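PDB 2WAD: penicillin-binding protein 2B from Streptococcus pneumoniae, which is thought to form peptide cross-links between neighbouring glycan strands of cell-wall peptidoglycan, acting in the elongasome that builds peripheral wall, and binds penicillin. Local coordinates for residues A[642-646]-A[673-679]; A[311-317]-A[354-359]; A[607-612]-A[670-674]; A[323-327]-A[664-669]; A[343-347]-A[373-377]. All coordinates share one frame; numbering follows the deposited sequence.

Contact 1 of 5, residues A[642-646]-A[673-679]. Unlike the reference sequence in segment 673-679: Asn674 (reference Gln), Gln675 (reference Lys), His676 (reference Tyr). With ZN (zinc ion), chain F.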
# COMPACT_ATOMS: atom_id res chain seq x y z
N ASN A 642 -17.16 9.02 -23.00
CA ASN A 642 -16.86 9.89 -21.87
C ASN A 642 -16.44 9.07 -20.66
O ASN A 642 -17.22 8.88 -19.73
CB ASN A 642 -18.10 10.74 -21.54
CG ASN A 642 -17.88 11.63 -20.33
OD1 ASN A 642 -16.78 12.14 -20.12
ND2 ASN A 642 -18.93 11.82 -19.54
N PRO A 643 -15.18 8.59 -20.66
CA PRO A 643 -14.84 7.50 -19.77
C PRO A 643 -14.92 7.82 -18.28
O PRO A 643 -14.38 8.83 -17.80
CB PRO A 643 -13.43 7.12 -20.21
CG PRO A 643 -13.35 7.56 -21.66
CD PRO A 643 -14.12 8.85 -21.64
N GLN A 644 -15.57 6.94 -17.53
CA GLN A 644 -15.73 7.17 -16.09
C GLN A 644 -15.18 6.02 -15.27
O GLN A 644 -15.06 6.09 -14.04
CB GLN A 644 -17.20 7.45 -15.79
CG GLN A 644 -17.59 8.90 -16.11
CD GLN A 644 -19.07 9.04 -16.40
OE1 GLN A 644 -19.91 8.79 -15.52
NE2 GLN A 644 -19.41 9.41 -17.64
N ILE A 645 -14.81 4.95 -15.96
CA ILE A 645 -14.12 3.83 -15.32
C ILE A 645 -13.13 3.20 -16.31
O ILE A 645 -13.41 3.04 -17.50
CB ILE A 645 -15.14 2.77 -14.80
CG1 ILE A 645 -14.42 1.60 -14.15
CG2 ILE A 645 -16.01 2.27 -15.96
CD1 ILE A 645 -15.29 0.66 -13.32
N ALA A 646 -11.96 2.82 -15.80
CA ALA A 646 -10.97 2.06 -16.57
C ALA A 646 -10.62 0.87 -15.70
O ALA A 646 -10.48 1.05 -14.49
CB ALA A 646 -9.73 2.92 -16.76
N TYR A 673 -20.32 -1.53 -11.77
CA TYR A 673 -20.11 -0.12 -11.46
C TYR A 673 -21.22 0.80 -11.97
O TYR A 673 -21.63 1.73 -11.26
CB TYR A 673 -18.78 0.38 -12.02
CG TYR A 673 -18.45 1.76 -11.51
CD1 TYR A 673 -18.16 1.98 -10.17
CD2 TYR A 673 -18.45 2.86 -12.37
CE1 TYR A 673 -17.86 3.26 -9.69
CE2 TYR A 673 -18.13 4.12 -11.91
CZ TYR A 673 -17.83 4.32 -10.57
OH TYR A 673 -17.54 5.57 -10.11
N ASN A 674 -21.65 0.57 -13.20
CA ASN A 674 -22.75 1.33 -13.80
C ASN A 674 -24.07 1.24 -13.03
O ASN A 674 -24.75 2.24 -12.85
CB ASN A 674 -23.00 0.94 -15.26
CG ASN A 674 -23.89 1.94 -15.96
OD1 ASN A 674 -23.75 3.15 -15.77
ND2 ASN A 674 -24.83 1.45 -16.77
N GLN A 675 -24.42 0.05 -12.59
CA GLN A 675 -25.50 -0.14 -11.63
C GLN A 675 -25.29 0.77 -10.41
O GLN A 675 -26.19 1.50 -10.00
CB GLN A 675 -25.48 -1.61 -11.19
CG GLN A 675 -26.83 -2.23 -10.94
CD GLN A 675 -26.76 -3.73 -10.71
OE1 GLN A 675 -25.97 -4.43 -11.35
NE2 GLN A 675 -27.60 -4.23 -9.80
N HIS A 676 -24.09 0.73 -9.84
CA HIS A 676 -23.80 1.36 -8.56
C HIS A 676 -23.62 2.88 -8.64
O HIS A 676 -23.89 3.60 -7.68
CB HIS A 676 -22.57 0.69 -7.93
CG HIS A 676 -22.01 1.45 -6.77
ND1 HIS A 676 -22.45 1.28 -5.48
CD2 HIS A 676 -21.05 2.40 -6.72
CE1 HIS A 676 -21.78 2.09 -4.67
NE2 HIS A 676 -20.92 2.78 -5.40
N HIS A 677 -23.24 3.37 -9.81
CA HIS A 677 -22.94 4.77 -10.05
C HIS A 677 -23.25 5.00 -11.53
O HIS A 677 -22.34 4.97 -12.37
CB HIS A 677 -21.45 5.02 -9.75
CG HIS A 677 -20.91 6.31 -10.28
ND1 HIS A 677 -20.74 7.43 -9.49
CD2 HIS A 677 -20.48 6.65 -11.52
CE1 HIS A 677 -20.24 8.41 -10.23
NE2 HIS A 677 -20.07 7.96 -11.46
N PRO A 678 -24.54 5.16 -11.86
CA PRO A 678 -24.95 5.22 -13.26
C PRO A 678 -24.06 6.15 -14.07
O PRO A 678 -23.74 7.24 -13.60
CB PRO A 678 -26.38 5.76 -13.17
CG PRO A 678 -26.89 5.12 -11.90
CD PRO A 678 -25.71 5.13 -10.95
N MET A 679 -23.68 5.72 -15.27
CA MET A 679 -22.80 6.53 -16.12
C MET A 679 -23.46 7.04 -17.40
O MET A 679 -23.37 8.23 -17.70
CB MET A 679 -21.49 5.79 -16.43
CG MET A 679 -20.72 5.35 -15.20
SD MET A 679 -19.27 4.39 -15.66
CE MET A 679 -20.01 2.90 -16.34
ZN ZN F . -23.96 -0.55 -5.21
O HOH W 1 -16.52 7.29 -12.00
O HOH W 2 -19.12 9.53 -13.17
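Gln644 and Met679 lie antiparallel as side chains, each sliding past the other, with CB of Gln644 3.7 Å from Met679 SD and Gln644 OE1, at the far end, 3.5 Å from Met679 CB. Ile645 meets the same thioether nearly at right angles, CG2 against SD. With CG1 anti to the backbone N (chi1 179°), Ile645 sends CD1 along the root of Tyr673, 3.7 Å from its CB, and obliquely to the ring. Here the last helix of the transpeptidase domain, 661-676, ends over the central antiparallel sheet, and strand 645-650 begins with a classic beta bulge in which Gln644 and Ile645 both face Ala638. After the helix the chain folds back: the Tyr673 hydroxyl oxygen sits 3.4 Å above the centre of the His677 ring, and Met679 N donates to Asn674 OD1 at 2.6 Å. Two waters complete the polar side. One donates to Gln644 O and is also hydrogen-bonded to Tyr673 OH; the other donates to Gln644 OE1 and is hydrogen-bonded also to His677 NE2, in the imidazole plane. Gln644 NE2 is turned back to Asn642 O, 3.1 Å away. On the helix's last turn, His676 ND1 binds a zinc ion at 2.4 Å.

Contact 2 of 5, residues A[311-317]-A[354-359]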
# COMPACT_ATOMS: atom_id res chain seq x y z
N THR A 311 -11.74 6.44 -1.45
CA THR A 311 -12.44 6.56 -2.72
C THR A 311 -13.21 5.27 -2.96
O THR A 311 -14.09 5.24 -3.81
CB THR A 311 -11.44 6.72 -3.88
OG1 THR A 311 -10.47 5.67 -3.82
CG2 THR A 311 -10.70 8.05 -3.79
N ILE A 312 -12.86 4.21 -2.23
CA ILE A 312 -13.48 2.90 -2.42
C ILE A 312 -14.72 2.73 -1.57
O ILE A 312 -14.71 3.04 -0.37
CB ILE A 312 -12.55 1.72 -2.05
CG1 ILE A 312 -11.24 1.78 -2.86
CG2 ILE A 312 -13.28 0.39 -2.27
CD1 ILE A 312 -10.15 0.90 -2.29
N ASP A 313 -15.78 2.24 -2.20
CA ASP A 313 -16.99 1.89 -1.48
C ASP A 313 -16.97 0.40 -1.11
O ASP A 313 -16.81 -0.45 -1.97
CB ASP A 313 -18.19 2.23 -2.36
CG ASP A 313 -19.47 2.23 -1.59
OD1 ASP A 313 -19.92 1.13 -1.22
OD2 ASP A 313 -19.98 3.35 -1.32
N LEU A 314 -17.11 0.07 0.16
CA LEU A 314 -17.14 -1.33 0.57
C LEU A 314 -18.05 -2.23 -0.26
O LEU A 314 -17.66 -3.36 -0.58
CB LEU A 314 -17.57 -1.43 2.04
CG LEU A 314 -16.57 -1.79 3.14
CD1 LEU A 314 -15.30 -1.01 2.96
CD2 LEU A 314 -17.18 -1.52 4.51
N ALA A 315 -19.26 -1.76 -0.58
CA ALA A 315 -20.25 -2.56 -1.29
C ALA A 315 -19.73 -2.89 -2.69
O ALA A 315 -19.78 -4.04 -3.12
CB ALA A 315 -21.62 -1.84 -1.36
N PHE A 316 -19.22 -1.87 -3.38
CA PHE A 316 -18.57 -2.11 -4.67
C PHE A 316 -17.41 -3.11 -4.55
O PHE A 316 -17.33 -4.12 -5.26
CB PHE A 316 -18.14 -0.82 -5.38
CG PHE A 316 -17.66 -1.05 -6.78
CD1 PHE A 316 -18.51 -1.59 -7.73
CD2 PHE A 316 -16.35 -0.80 -7.13
CE1 PHE A 316 -18.06 -1.86 -9.02
CE2 PHE A 316 -15.89 -1.05 -8.41
CZ PHE A 316 -16.74 -1.58 -9.35
N GLN A 317 -16.53 -2.85 -3.59
CA GLN A 317 -15.39 -3.73 -3.39
C GLN A 317 -15.82 -5.17 -3.08
O GLN A 317 -15.19 -6.11 -3.56
CB GLN A 317 -14.43 -3.17 -2.32
CG GLN A 317 -13.29 -4.12 -1.91
CD GLN A 317 -12.01 -3.93 -2.71
OE1 GLN A 317 -11.93 -3.07 -3.58
NE2 GLN A 317 -10.98 -4.70 -2.38
N ALA A 354 -8.95 8.40 -8.83
CA ALA A 354 -9.61 7.75 -7.70
C ALA A 354 -9.65 6.24 -7.87
O ALA A 354 -9.96 5.76 -8.96
CB ALA A 354 -11.02 8.29 -7.53
N VAL A 355 -9.36 5.50 -6.80
CA VAL A 355 -9.37 4.03 -6.86
C VAL A 355 -10.78 3.53 -6.56
O VAL A 355 -11.31 3.79 -5.48
CB VAL A 355 -8.33 3.37 -5.92
CG1 VAL A 355 -8.61 1.86 -5.79
CG2 VAL A 355 -6.91 3.57 -6.48
N LEU A 356 -11.41 2.86 -7.53
CA LEU A 356 -12.78 2.36 -7.34
C LEU A 356 -12.77 1.01 -6.62
O LEU A 356 -13.62 0.76 -5.77
CB LEU A 356 -13.51 2.24 -8.68
CG LEU A 356 -13.52 3.58 -9.43
CD1 LEU A 356 -14.07 3.39 -10.84
CD2 LEU A 356 -14.27 4.68 -8.60
N SER A 357 -11.80 0.16 -6.94
CA SER A 357 -11.53 -1.05 -6.17
C SER A 357 -10.22 -1.66 -6.62
O SER A 357 -9.80 -1.47 -7.76
CB SER A 357 -12.64 -2.10 -6.32
OG SER A 357 -12.58 -2.60 -7.64
N MET A 358 -9.61 -2.40 -5.70
CA MET A 358 -8.38 -3.14 -5.89
C MET A 358 -8.65 -4.51 -5.27
O MET A 358 -8.62 -4.64 -4.05
CB MET A 358 -7.24 -2.56 -5.03
CG MET A 358 -7.25 -1.09 -4.80
SD MET A 358 -6.12 -0.44 -3.54
CE MET A 358 -4.68 -1.54 -3.59
N SER A 359 -8.84 -5.55 -6.08
CA SER A 359 -9.30 -6.84 -5.59
C SER A 359 -8.32 -7.90 -6.06
O SER A 359 -7.85 -7.85 -7.20
CB SER A 359 -10.65 -7.20 -6.23
OG SER A 359 -11.73 -6.57 -5.55
O HOH W 3 -15.70 1.98 -5.21
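At the entry to helix 314-334, where Asp313 serves as N-cap, the chain leans against the bulged start of strand 355-363. Thr311 OG1 donates to Val355 O at 2.6 Å, in the carbonyl plane and on a lone pair, while its CG2 rests on Ala354 CB; Ile546 O is a second acceptor within hydrogen-bonding reach of this hydroxyl, which has a single proton to share. Ile312 lies alongside Val355, both side chains pointing the same way, with CD1 3.9 Å from Val355 CG1. In the first turn of the helix, the Phe316 ring presents its edge to Leu356 O, which lies near the ring plane 3.4 Å from CD2. The Gln317 chain bends at chi2 (92°), which brings both ends of the amide to the backbone of Met358: OE1 accepts from Met358 N on an in-plane lone pair at 3.2 Å, and NE2 donates to Met358 O at 2.9 Å. That second bond is fairly straight (166°) and lies in the amide plane, although it meets the carbonyl from above. A water links Asp313 N to Leu356 O, and Asp313 OD1 caps Ala315 N. Leu356 and Ser357 both face Ala347, a classic beta bulge within the helix-on-sheet core of the penicillin-binding transpeptidase fold.

Contact 3 of 5, residues A[607-612]-A[670-674]. Unlike the reference sequence in segment 607-612: Thr609 (reference Leu). Unlike the reference sequence in segment 670-674: Asn674 (reference Gln).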
# COMPACT_ATOMS: atom_id res chain seq x y z
N GLY A 607 -23.94 -8.12 -23.53
CA GLY A 607 -24.62 -7.78 -22.28
C GLY A 607 -24.07 -6.52 -21.61
O GLY A 607 -24.39 -6.25 -20.45
N ALA A 608 -23.28 -5.75 -22.34
CA ALA A 608 -22.79 -4.44 -21.90
C ALA A 608 -23.88 -3.38 -21.77
O ALA A 608 -24.60 -3.13 -22.74
CB ALA A 608 -21.70 -3.95 -22.83
N THR A 609 -23.98 -2.74 -20.60
CA THR A 609 -25.01 -1.72 -20.36
C THR A 609 -24.56 -0.31 -20.74
O THR A 609 -25.37 0.61 -20.79
CB THR A 609 -25.56 -1.75 -18.91
OG1 THR A 609 -24.54 -1.36 -17.97
CG2 THR A 609 -26.04 -3.13 -18.54
N VAL A 610 -23.26 -0.14 -20.99
CA VAL A 610 -22.70 1.06 -21.61
C VAL A 610 -21.71 0.59 -22.67
O VAL A 610 -21.25 -0.56 -22.63
CB VAL A 610 -21.89 1.96 -20.62
CG1 VAL A 610 -22.83 2.76 -19.71
CG2 VAL A 610 -20.88 1.13 -19.82
N SER A 611 -21.39 1.48 -23.61
CA SER A 611 -20.39 1.20 -24.63
C SER A 611 -19.00 1.05 -24.01
O SER A 611 -18.52 1.94 -23.33
CB SER A 611 -20.39 2.34 -25.65
OG SER A 611 -19.35 2.14 -26.60
N ILE A 612 -18.37 -0.09 -24.27
CA ILE A 612 -17.09 -0.49 -23.70
C ILE A 612 -16.04 -0.58 -24.81
O ILE A 612 -16.31 -1.15 -25.88
CB ILE A 612 -17.22 -1.87 -23.01
CG1 ILE A 612 -18.19 -1.76 -21.83
CG2 ILE A 612 -15.85 -2.35 -22.53
CD1 ILE A 612 -18.36 -3.00 -21.04
N ILE A 670 -17.47 -3.55 -15.10
CA ILE A 670 -17.99 -2.29 -15.60
C ILE A 670 -19.51 -2.20 -15.38
O ILE A 670 -20.00 -1.15 -14.93
CB ILE A 670 -17.55 -2.02 -17.06
CG1 ILE A 670 -16.03 -1.74 -17.07
CG2 ILE A 670 -18.28 -0.80 -17.67
CD1 ILE A 670 -15.45 -1.44 -18.41
N ASN A 671 -20.24 -3.26 -15.68
CA ASN A 671 -21.70 -3.25 -15.49
C ASN A 671 -21.99 -3.09 -14.00
O ASN A 671 -22.92 -2.39 -13.63
CB ASN A 671 -22.34 -4.57 -15.94
CG ASN A 671 -22.49 -4.69 -17.44
OD1 ASN A 671 -22.45 -3.70 -18.16
ND2 ASN A 671 -22.74 -5.92 -17.91
N LEU A 672 -21.21 -3.75 -13.15
CA LEU A 672 -21.46 -3.65 -11.70
C LEU A 672 -21.35 -2.20 -11.28
O LEU A 672 -22.19 -1.68 -10.54
CB LEU A 672 -20.51 -4.51 -10.89
CG LEU A 672 -20.90 -5.98 -10.71
CD1 LEU A 672 -19.74 -6.86 -10.25
CD2 LEU A 672 -22.13 -6.17 -9.80
N TYR A 673 -20.32 -1.53 -11.77
CA TYR A 673 -20.11 -0.12 -11.46
C TYR A 673 -21.22 0.80 -11.97
O TYR A 673 -21.63 1.73 -11.26
CB TYR A 673 -18.78 0.38 -12.02
CG TYR A 673 -18.45 1.76 -11.51
CD1 TYR A 673 -18.16 1.98 -10.17
CD2 TYR A 673 -18.45 2.86 -12.37
CE1 TYR A 673 -17.86 3.26 -9.69
CE2 TYR A 673 -18.13 4.12 -11.91
CZ TYR A 673 -17.83 4.32 -10.57
OH TYR A 673 -17.54 5.57 -10.11
N ASN A 674 -21.65 0.57 -13.20
CA ASN A 674 -22.75 1.33 -13.80
C ASN A 674 -24.07 1.24 -13.03
O ASN A 674 -24.75 2.24 -12.85
CB ASN A 674 -23.00 0.94 -15.26
CG ASN A 674 -23.89 1.94 -15.96
OD1 ASN A 674 -23.75 3.15 -15.77
ND2 ASN A 674 -24.83 1.45 -16.77
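Asn671 leaves the helix with its CG beside the backbone N (chi1 -78°), which leans the amide over the loop at Gly607 to Thr609. From CB the chain passes to CG, 3.9 Å from Gly607 O, and divides. On one branch ND2 donates to Gly607 O at 3.0 Å, meeting that carbonyl from above its plane. On the other, OD1 takes two donors on the same face of its own plane: Thr609 N at 3.0 Å, a nearly straight bond of 164°, and Thr609 OG1 at 3.1 Å. The amide is therefore fixed in rotation by three bonds, with its oxygen facing Thr609 and its nitrogen facing Gly607. This loop leads into strand 613-616, an outermost strand of the transpeptidase sheet, and is tied here to the C-terminal helix 661-676. The Thr609 hydroxyl carries the network on by accepting from Asn674 ND2 at 3.1 Å, the hydroxyl lying a little out of the plane of that amide; the OD1 of the same Asn674 receives Met679 N. Beneath the polar pairs, Ile670 turns CG2 into the apolar side of the loop. Val610 crosses it at about a right angle, CG2 to CG2 3.9 Å, and Ile612 reaches it tip to tip through CD1.

Contact 4 of 5, residues A[323-327]-A[664-669]. Unlike the reference sequence in segment 664-669: Ala664 (reference Ser).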
# COMPACT_ATOMS: atom_id res chain seq x y z
N LEU A 323 -17.35 -11.53 -7.60
CA LEU A 323 -17.20 -11.83 -9.02
C LEU A 323 -15.92 -12.62 -9.27
O LEU A 323 -15.93 -13.71 -9.88
CB LEU A 323 -17.21 -10.52 -9.83
CG LEU A 323 -17.24 -10.60 -11.35
CD1 LEU A 323 -18.63 -11.13 -11.78
CD2 LEU A 323 -16.97 -9.23 -11.94
N LEU A 324 -14.79 -12.10 -8.77
CA LEU A 324 -13.51 -12.75 -9.03
C LEU A 324 -13.53 -14.16 -8.44
O LEU A 324 -13.03 -15.11 -9.03
CB LEU A 324 -12.32 -11.97 -8.46
CG LEU A 324 -11.55 -10.98 -9.33
CD1 LEU A 324 -12.43 -10.14 -10.24
CD2 LEU A 324 -10.65 -10.11 -8.42
N LYS A 325 -14.12 -14.29 -7.27
CA LYS A 325 -14.19 -15.59 -6.64
C LYS A 325 -15.13 -16.52 -7.43
O LYS A 325 -14.82 -17.70 -7.65
CB LYS A 325 -14.61 -15.43 -5.18
CG LYS A 325 -13.98 -16.50 -4.30
CD LYS A 325 -14.45 -16.46 -2.86
CE LYS A 325 -13.80 -17.61 -2.10
NZ LYS A 325 -14.16 -17.64 -0.65
N SER A 326 -16.24 -15.99 -7.92
CA SER A 326 -17.12 -16.77 -8.77
C SER A 326 -16.45 -17.29 -10.06
O SER A 326 -16.42 -18.50 -10.34
CB SER A 326 -18.40 -15.98 -9.06
OG SER A 326 -19.17 -16.68 -10.02
N TYR A 327 -15.89 -16.38 -10.85
CA TYR A 327 -15.10 -16.77 -12.01
C TYR A 327 -13.92 -17.70 -11.73
O TYR A 327 -13.71 -18.70 -12.42
CB TYR A 327 -14.63 -15.55 -12.81
CG TYR A 327 -15.63 -14.96 -13.77
CD1 TYR A 327 -15.73 -15.44 -15.08
CD2 TYR A 327 -16.47 -13.92 -13.38
CE1 TYR A 327 -16.64 -14.88 -15.96
CE2 TYR A 327 -17.37 -13.36 -14.26
CZ TYR A 327 -17.45 -13.84 -15.54
OH TYR A 327 -18.35 -13.26 -16.41
N ALA A 664 -14.81 -10.86 -20.11
CA ALA A 664 -16.14 -11.01 -19.48
C ALA A 664 -16.08 -10.52 -18.04
O ALA A 664 -17.01 -9.88 -17.54
CB ALA A 664 -16.61 -12.47 -19.54
N ILE A 665 -14.98 -10.79 -17.36
CA ILE A 665 -14.78 -10.23 -16.03
C ILE A 665 -14.73 -8.71 -16.08
O ILE A 665 -15.46 -8.05 -15.34
CB ILE A 665 -13.52 -10.80 -15.32
CG1 ILE A 665 -13.68 -12.31 -15.12
CG2 ILE A 665 -13.32 -10.11 -13.98
CD1 ILE A 665 -12.36 -13.03 -14.87
N ALA A 666 -13.92 -8.16 -16.98
CA ALA A 666 -13.83 -6.71 -17.19
C ALA A 666 -15.20 -6.07 -17.44
O ALA A 666 -15.57 -5.05 -16.86
CB ALA A 666 -12.86 -6.40 -18.37
N ARG A 667 -15.97 -6.67 -18.33
CA ARG A 667 -17.32 -6.20 -18.65
C ARG A 667 -18.21 -6.23 -17.42
O ARG A 667 -18.96 -5.29 -17.16
CB ARG A 667 -17.88 -7.16 -19.70
CG ARG A 667 -19.36 -6.93 -20.05
CD ARG A 667 -19.87 -8.15 -20.80
NE ARG A 667 -20.03 -9.27 -19.86
CZ ARG A 667 -19.93 -10.54 -20.21
NH1 ARG A 667 -19.64 -10.85 -21.46
NH2 ARG A 667 -20.12 -11.50 -19.30
N ASP A 668 -18.16 -7.34 -16.69
CA ASP A 668 -19.08 -7.49 -15.57
C ASP A 668 -18.71 -6.54 -14.44
O ASP A 668 -19.58 -6.15 -13.66
CB ASP A 668 -19.07 -8.91 -15.03
CG ASP A 668 -19.79 -9.91 -15.93
OD1 ASP A 668 -19.71 -11.11 -15.61
OD2 ASP A 668 -20.39 -9.52 -16.95
N ILE A 669 -17.42 -6.22 -14.31
CA ILE A 669 -17.03 -5.18 -13.35
C ILE A 669 -17.54 -3.83 -13.80
O ILE A 669 -18.00 -3.03 -12.97
CB ILE A 669 -15.50 -5.10 -13.10
CG1 ILE A 669 -15.00 -6.34 -12.35
CG2 ILE A 669 -15.15 -3.84 -12.29
CD1 ILE A 669 -13.48 -6.57 -12.44
O HOH W 4 -19.60 -14.28 -19.14
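Tyr327 lies with one ring face on Ile665: CG1 of the isoleucine stands 3.6 Å from the ring centroid and nearly on its normal, a CH-pi contact made with the two side chains running antiparallel. At the far end of the ring, Tyr327 OH donates to Asp668 OD1 at 2.7 Å. The carboxylate oxygen lies near the ring plane, yet the hydroxyl reaches it from above the carboxylate plane, the two planes being 48° apart. One turn earlier on the same helix, Leu323 has its CG anti to the backbone N (chi1 -173°), which carries CD2 to within 3.5 Å of Ile669 CG1 and 3.7 Å of Asp668 CB, crossing the aspartate at about a right angle. Leu324 brings CD1 against CG2 of Ile665, 3.8 Å away.

The second shell holds the acceptor in place. Arg667 grips Asp668 side-on, NE at 2.9 Å and NH2 at 3.1 Å, both to OD2 and both from one face, which leaves OD1 to the tyrosine. Such a salt bridge probably favours the charged form of the carboxylate and holds its rotation, with OD1 facing the phenol. A water bridges Tyr327 OH and Arg667 NH2, and Arg667 NH1 reaches Ala603 O.

Helices 314-334 and 661-676, the first and last of the transpeptidase domain, run roughly antiparallel here, at 151° for these short segments. They lie together on the central sheet: Leu324 and Ile669 meet Ala345 of strand 342-348, and Ile665 meets Val649 of strand 645-650.

Contact 5 of 5, residues A[343-347]-A[373-377]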
# COMPACT_ATOMS: atom_id res chain seq x y z
N VAL A 343 -6.32 -14.35 -9.38
CA VAL A 343 -6.90 -13.43 -10.36
C VAL A 343 -6.99 -12.07 -9.66
O VAL A 343 -7.23 -12.03 -8.45
CB VAL A 343 -8.28 -13.94 -10.85
CG1 VAL A 343 -9.22 -14.06 -9.69
CG2 VAL A 343 -8.88 -12.99 -11.94
N TYR A 344 -6.74 -10.99 -10.40
CA TYR A 344 -6.63 -9.65 -9.82
C TYR A 344 -7.34 -8.65 -10.73
O TYR A 344 -7.33 -8.82 -11.95
CB TYR A 344 -5.13 -9.27 -9.67
CG TYR A 344 -4.45 -10.19 -8.68
CD1 TYR A 344 -4.36 -9.84 -7.33
CD2 TYR A 344 -3.97 -11.43 -9.07
CE1 TYR A 344 -3.79 -10.70 -6.40
CE2 TYR A 344 -3.41 -12.30 -8.15
CZ TYR A 344 -3.33 -11.93 -6.81
OH TYR A 344 -2.79 -12.80 -5.90
N ALA A 345 -7.95 -7.62 -10.15
CA ALA A 345 -8.66 -6.59 -10.88
C ALA A 345 -8.48 -5.30 -10.12
O ALA A 345 -8.56 -5.30 -8.90
CB ALA A 345 -10.15 -6.90 -10.99
N VAL A 346 -8.27 -4.21 -10.85
CA VAL A 346 -8.16 -2.88 -10.28
C VAL A 346 -9.00 -2.02 -11.20
O VAL A 346 -8.86 -2.08 -12.43
CB VAL A 346 -6.68 -2.33 -10.30
CG1 VAL A 346 -6.65 -0.83 -9.93
CG2 VAL A 346 -5.79 -3.07 -9.33
N ALA A 347 -9.91 -1.26 -10.61
CA ALA A 347 -10.73 -0.31 -11.35
C ALA A 347 -10.35 1.10 -10.88
O ALA A 347 -10.27 1.35 -9.67
CB ALA A 347 -12.24 -0.56 -11.02
N ASP A 373 -6.45 -11.24 -1.52
CA ASP A 373 -5.11 -10.73 -1.75
C ASP A 373 -5.12 -9.37 -2.42
O ASP A 373 -4.43 -9.16 -3.42
CB ASP A 373 -4.30 -11.73 -2.58
CG ASP A 373 -2.81 -11.39 -2.64
OD1 ASP A 373 -2.34 -10.65 -1.75
OD2 ASP A 373 -2.12 -11.84 -3.59
N SER A 374 -5.90 -8.44 -1.87
CA SER A 374 -6.02 -7.10 -2.42
C SER A 374 -4.67 -6.42 -2.64
O SER A 374 -4.51 -5.73 -3.63
CB SER A 374 -6.84 -6.24 -1.46
OG SER A 374 -8.09 -6.89 -1.25
N LEU A 375 -3.72 -6.62 -1.73
CA LEU A 375 -2.39 -6.00 -1.85
C LEU A 375 -1.62 -6.59 -3.02
O LEU A 375 -0.66 -5.99 -3.48
CB LEU A 375 -1.57 -6.14 -0.57
CG LEU A 375 -2.19 -5.38 0.61
CD1 LEU A 375 -1.49 -5.73 1.90
CD2 LEU A 375 -2.24 -3.86 0.37
N GLY A 376 -2.06 -7.74 -3.53
CA GLY A 376 -1.44 -8.31 -4.73
C GLY A 376 -1.45 -7.36 -5.91
O GLY A 376 -0.57 -7.42 -6.78
N THR A 377 -2.41 -6.44 -5.91
CA THR A 377 -2.58 -5.50 -7.00
C THR A 377 -1.40 -4.55 -7.11
O THR A 377 -1.13 -4.07 -8.19
CB THR A 377 -3.88 -4.68 -6.85
OG1 THR A 377 -3.88 -4.01 -5.57
CG2 THR A 377 -5.12 -5.56 -6.98
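Two first torsions bring Tyr344 and Asp373 together: the tyrosine CG stands beside its backbone N (chi1 -65°), carrying the ring away from strand 342-348, while the aspartate CG points opposite its own N (chi1 -169°), toward the phenol. Tyr344 OH then donates at 2.6 Å to Asp373 OD2, which accepts through its anti lone pair, directed away from OD1. Ring and carboxylate are turned strongly against each other, their planes 77° apart. The backbone carbonyl of the same aspartate comes in at the ring edge, with Asp373 O 3.4 Å from Tyr344 CE1. A type I beta turn runs from Asp373 to Gly376. The CA of Gly376 is 3.7 Å from Tyr344 CE1, and the absence of a side chain lets the turn come this close. Further along the strand, Val346 and Thr377 meet through their methyls, CG2 to CG2 at 3.5 Å, a tight fit for two carbons. The same torsion that offers the threonine methyl turns Thr377 OG1 back to Ser374 O, 2.7 Å away, where it donates almost straight along the C=O direction; Thr377 N donates to the same oxygen. The turn joins the outermost strand 370-372 to helix 376-379, near Met358 of strand 355-363. Chemically, the contact pairs a buried phenol with a partly exposed carboxylate; the short bond to the anti side is consistent with a charged acceptor that fixes the direction of the hydroxyl.

How the contacts relate
Contacts 4, 3 and 1 follow one another along helix 661-676; contacts 1 and 3 share Tyr673 and Asn674, and their centres are 7 Å apart. Contact 2 meets this helix through Phe316, whose ring is edge-to-face with Tyr673, and Phe316 CZ lies 4.0 Å from Ile669 CG2 of contact 4. Contacts 2 and 5 sit on neighbouring strands, where Ser359 N is 2.8 Å from Ala345 O, probably hydrogen-bonded. From the other helix, Leu324 of contact 4 packs on Val343 and Ala345 of contact 5. The zinc ion bound by His676 is about 6 Å from the Phe316 side chain. All five lie away from Ser386, the probable acyl-ester nucleophile.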